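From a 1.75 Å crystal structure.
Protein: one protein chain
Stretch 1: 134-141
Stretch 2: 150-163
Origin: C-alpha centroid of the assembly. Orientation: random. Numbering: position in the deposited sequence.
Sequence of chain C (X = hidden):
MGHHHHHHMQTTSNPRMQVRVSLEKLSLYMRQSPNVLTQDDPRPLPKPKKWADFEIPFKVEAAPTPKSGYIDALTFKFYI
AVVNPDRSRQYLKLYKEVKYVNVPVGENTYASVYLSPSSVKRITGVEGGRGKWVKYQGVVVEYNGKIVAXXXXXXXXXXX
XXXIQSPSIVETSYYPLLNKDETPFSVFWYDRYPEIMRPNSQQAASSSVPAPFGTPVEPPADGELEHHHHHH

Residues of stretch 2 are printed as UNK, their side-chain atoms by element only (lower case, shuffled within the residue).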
# COMPACT_ATOMS: atom_id res chain seq x y z
N VAL C 134 21.23 -9.97 15.24
CA VAL C 134 20.04 -9.75 16.05
C VAL C 134 20.42 -10.01 17.51
O VAL C 134 20.66 -11.15 17.90
CB VAL C 134 18.89 -10.66 15.61
CG1 VAL C 134 17.65 -10.36 16.45
CG2 VAL C 134 18.60 -10.49 14.12
N LYS C 135 20.44 -8.96 18.32
CA LYS C 135 20.88 -9.08 19.70
C LYS C 135 19.76 -9.52 20.64
O LYS C 135 19.95 -10.42 21.46
CB LYS C 135 21.49 -7.76 20.18
CG LYS C 135 22.76 -7.39 19.42
CD LYS C 135 23.67 -8.61 19.25
CE LYS C 135 24.96 -8.24 18.53
NZ LYS C 135 25.80 -9.42 18.23
N TYR C 136 18.59 -8.89 20.53
CA TYR C 136 17.43 -9.25 21.32
C TYR C 136 16.19 -9.32 20.44
O TYR C 136 16.09 -8.61 19.44
CB TYR C 136 17.17 -8.25 22.42
CG TYR C 136 18.35 -8.04 23.34
CD1 TYR C 136 18.76 -9.05 24.19
CD2 TYR C 136 19.04 -6.84 23.36
CE1 TYR C 136 19.83 -8.88 25.04
CE2 TYR C 136 20.12 -6.65 24.22
CZ TYR C 136 20.50 -7.68 25.06
OH TYR C 136 21.57 -7.52 25.91
N GLN C 137 15.25 -10.18 20.84
CA GLN C 137 13.96 -10.33 20.16
C GLN C 137 12.84 -10.42 21.19
O GLN C 137 13.03 -10.98 22.28
CB GLN C 137 13.89 -11.59 19.28
CG GLN C 137 14.97 -11.69 18.25
CD GLN C 137 14.80 -12.87 17.31
OE1 GLN C 137 15.13 -12.78 16.13
NE2 GLN C 137 14.32 -13.99 17.84
N GLY C 138 11.67 -9.91 20.83
CA GLY C 138 10.50 -10.09 21.66
C GLY C 138 9.24 -9.96 20.84
O GLY C 138 9.20 -9.22 19.85
N VAL C 139 8.21 -10.70 21.24
CA VAL C 139 6.89 -10.62 20.62
C VAL C 139 5.84 -10.58 21.72
O VAL C 139 5.83 -11.46 22.59
CB VAL C 139 6.62 -11.80 19.67
CG1 VAL C 139 5.21 -11.70 19.09
CG2 VAL C 139 7.67 -11.85 18.56
N VAL C 140 4.97 -9.59 21.68
CA VAL C 140 3.85 -9.47 22.61
C VAL C 140 2.55 -9.52 21.82
O VAL C 140 2.40 -8.78 20.84
CB VAL C 140 3.93 -8.17 23.43
CG1 VAL C 140 2.69 -8.02 24.33
CG2 VAL C 140 5.22 -8.14 24.26
N VAL C 141 1.63 -10.38 22.23
CA VAL C 141 0.34 -10.54 21.54
C VAL C 141 -0.76 -9.99 22.43
O VAL C 141 -0.86 -10.36 23.60
CB VAL C 141 0.05 -12.02 21.20
CG1 VAL C 141 -1.26 -12.11 20.40
CG2 VAL C 141 1.21 -12.63 20.42
N UNK C 150 3.49 -13.70 25.45
CA UNK C 150 4.77 -13.03 25.29
C UNK C 150 5.85 -14.04 24.94
O UNK C 150 5.94 -15.10 25.56
c UNK C 150 6.53 -11.63 26.41
o UNK C 150 4.19 -11.26 26.86
c UNK C 150 5.17 -12.28 26.58
N UNK C 151 6.66 -13.71 23.94
CA UNK C 151 7.87 -14.46 23.63
C UNK C 151 9.06 -13.52 23.84
O UNK C 151 8.97 -12.34 23.53
o UNK C 151 13.25 -15.23 20.32
c UNK C 151 11.19 -14.09 20.51
c UNK C 151 9.30 -15.08 21.66
c UNK C 151 11.41 -16.27 21.48
c UNK C 151 10.08 -16.20 21.92
c UNK C 151 9.88 -14.03 20.95
c UNK C 151 7.88 -14.98 22.18
c UNK C 151 11.95 -15.20 20.78
N UNK C 152 10.16 -14.05 24.37
CA UNK C 152 11.37 -13.24 24.47
C UNK C 152 12.59 -14.13 24.27
O UNK C 152 12.61 -15.27 24.72
o UNK C 152 12.73 -11.83 25.90
c UNK C 152 11.49 -12.53 25.82
N UNK C 153 13.61 -13.58 23.59
CA UNK C 153 14.88 -14.28 23.45
C UNK C 153 15.66 -14.32 24.76
O UNK C 153 16.62 -15.08 24.88
o UNK C 153 16.13 -12.31 22.74
c UNK C 153 15.76 -13.62 22.37
N UNK C 154 15.29 -13.50 25.74
CA UNK C 154 16.00 -13.42 27.01
C UNK C 154 15.15 -14.01 28.12
O UNK C 154 13.92 -14.09 28.03
c UNK C 154 18.22 -11.89 25.60
c UNK C 154 16.37 -11.97 27.35
c UNK C 154 17.01 -11.19 26.20
o UNK C 154 18.22 -12.12 24.36
o UNK C 154 19.16 -12.19 26.36
N UNK C 155 15.83 -14.42 29.19
CA UNK C 155 15.22 -14.94 30.40
C UNK C 155 15.52 -14.03 31.58
O UNK C 155 16.33 -13.10 31.50
c UNK C 155 13.59 -17.36 29.87
c UNK C 155 15.11 -17.45 29.85
n UNK C 155 13.24 -17.99 27.13
n UNK C 155 12.93 -18.55 29.35
c UNK C 155 15.72 -16.36 30.71
c UNK C 155 12.77 -18.82 28.05
n UNK C 155 12.14 -19.93 27.68
N UNK C 156 14.84 -14.31 32.69
CA UNK C 156 15.17 -13.64 33.94
C UNK C 156 14.75 -12.18 33.93
O UNK C 156 13.69 -11.81 33.41
N UNK C 157 15.59 -11.34 34.54
CA UNK C 157 15.31 -9.91 34.62
C UNK C 157 15.35 -9.24 33.26
O UNK C 157 14.72 -8.19 33.07
c UNK C 157 16.32 -9.80 36.99
n UNK C 157 18.19 -11.05 39.02
c UNK C 157 17.27 -9.02 37.89
c UNK C 157 17.50 -9.74 39.22
c UNK C 157 16.30 -9.23 35.57
N UNK C 158 16.08 -9.82 32.31
CA UNK C 158 16.17 -9.28 30.96
C UNK C 158 15.05 -9.76 30.05
O UNK C 158 15.07 -9.46 28.85
c UNK C 158 17.53 -9.65 30.36
c UNK C 158 19.09 -7.44 28.58
s UNK C 158 18.58 -7.16 30.28
c UNK C 158 18.66 -8.84 30.93
N UNK C 159 14.06 -10.48 30.59
CA UNK C 159 13.03 -11.07 29.75
C UNK C 159 12.27 -10.00 28.97
O UNK C 159 12.14 -10.10 27.75
c UNK C 159 11.03 -12.63 29.70
o UNK C 159 9.63 -12.67 31.63
c UNK C 159 12.05 -11.90 30.58
o UNK C 159 8.74 -13.27 29.71
c UNK C 159 9.71 -12.88 30.40
N UNK C 160 11.75 -8.99 29.66
CA UNK C 160 11.03 -7.92 28.99
C UNK C 160 11.97 -6.74 28.71
O UNK C 160 11.75 -5.60 29.13
c UNK C 160 6.53 -9.07 31.06
c UNK C 160 9.82 -7.49 29.82
c UNK C 160 7.54 -7.99 30.71
c UNK C 160 8.75 -8.56 29.98
n UNK C 160 5.42 -8.53 31.90
N UNK C 161 13.03 -7.06 27.96
CA UNK C 161 14.09 -6.10 27.69
C UNK C 161 13.58 -4.86 26.97
O UNK C 161 14.22 -3.81 27.06
c UNK C 161 15.20 -6.77 26.87
c UNK C 161 14.12 -7.43 23.32
c UNK C 161 14.86 -5.22 23.97
c UNK C 161 14.63 -4.81 22.65
c UNK C 161 14.31 -8.57 25.24
c UNK C 161 14.14 -5.71 21.69
c UNK C 161 14.60 -6.55 24.31
c UNK C 161 14.72 -7.30 25.53
n UNK C 161 13.95 -8.66 23.91
c UNK C 161 13.88 -7.01 22.00
N UNK C 162 12.44 -4.94 26.27
CA UNK C 162 11.90 -3.78 25.57
C UNK C 162 11.26 -2.76 26.50
O UNK C 162 10.84 -1.70 26.04
c UNK C 162 8.57 -6.92 25.77
c UNK C 162 10.44 -8.83 25.11
c UNK C 162 9.77 -5.10 25.08
c UNK C 162 10.74 -7.50 24.87
c UNK C 162 10.86 -4.22 24.52
c UNK C 162 8.26 -8.26 26.02
c UNK C 162 9.79 -6.52 25.19
n UNK C 162 7.83 -5.79 25.99
c UNK C 162 9.21 -9.20 25.69
c UNK C 162 8.56 -4.69 25.57
N UNK C 163 11.15 -3.07 27.79
CA UNK C 163 10.61 -2.14 28.78
C UNK C 163 11.71 -1.45 29.56
O UNK C 163 11.42 -0.59 30.40
c UNK C 163 8.58 -3.65 28.98
o UNK C 163 10.43 -3.81 30.52
c UNK C 163 9.67 -2.88 29.75

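Position 150 has three side-chain atoms, a carbon that branches at once into one oxygen and one carbon, the oxygen 4.2 Å from CG2 of Val140, its antiparallel partner: Thr150. A beta-branched residue suits an extended strand.

Position 151 carries a carbon, then a six-membered carbon ring bearing one oxygen, which lies 3.0 Å from Gln137 NE2: Tyr151. Its N donates to Val139 O (2.8 Å) and Val139 N to Tyr151 O (2.9 Å), the paired bonds of an antiparallel bridge. On the face it shares with Val139, the long ring lets OH accept a hydrogen bond from Gln137 NE2, while CD2 packs 3.9 Å from Val139 CG2.

At 152 the side chain is one carbon and one oxygen, opposite Gly138, with the CA atoms of 152 and Gly138 4.3 Å apart: Ser152. The small hydroxyl serves its own stretch: OG donates to O of position 159 (2.6 Å) and accepts from N of position 154 (3.1 Å).

Position 153 again has one carbon and one oxygen, but here the CA-to-CB bond points toward stretch 1, and the oxygen accepts from Gln137 N (3.0 Å): Ser153. Its N donates to Gln137 O (3.0 Å), so a short side chain continues the pairing beyond the strand.

Position 154 shows three carbons, the third bearing two oxygens, one of them at the edge of the Tyr136 ring, 3.1 Å from CD1: Glu154. That oxygen, OE2, also accepts from Ser153 OG (2.7 Å).

Position 155 has three carbons, a nitrogen, and a carbon bearing two more nitrogens, out of reach of stretch 1: Arg155. Position 156 has no side-chain atoms; Gly156 suits the positive phi of 71°. Position 157, four carbons ending in nitrogen, out of reach and poorly ordered, is Lys157. Charged chains suit such exposed sites, where water can solvate them.

Position 158 is an unbranched run of two carbons, sulfur and a terminal carbon, that last carbon 3.6 Å from Tyr136 OH: Met158, whose flexible chain suits such packing.

Positions 159, three carbons with a terminal pair of oxygens, and 160, four carbons ending in nitrogen, do not touch stretch 1: Glu159 and Lys160. The exposed Lys160 can be solvated; Glu159 is partly exposed, and its backbone O takes the Ser152 bond.

Position 161 bears one carbon, then fused five- and six-membered rings of eight carbons and one nitrogen; the nitrogen donates to Gln137 O (3.0 Å, 171°), and Tyr136 CB lies over a ring face: Trp161, both donor and apolar surface.

Position 162 has the same linking carbon and fused rings, one ring carbon 3.5 Å from Val140 CG2: Trp162. Its CZ3 lies 3.7 Å from Gly138 CA, where an ideal CB would clash at 2.3 Å.

Position 163, one carbon carrying an oxygen and a carbon, out of reach of stretch 1, is Thr163; OG1 donates to Lys160 O (2.6 Å).

The contact begins as antiparallel strand pairing; the chain then returns two indoles to the same strand. Gln137 O joins the parts, accepting from Ser153 N and Trp161 NE1, while Gly138 leaves room for Trp162.

Stretch 2 (150-163) TYSSERGKMEKWWT
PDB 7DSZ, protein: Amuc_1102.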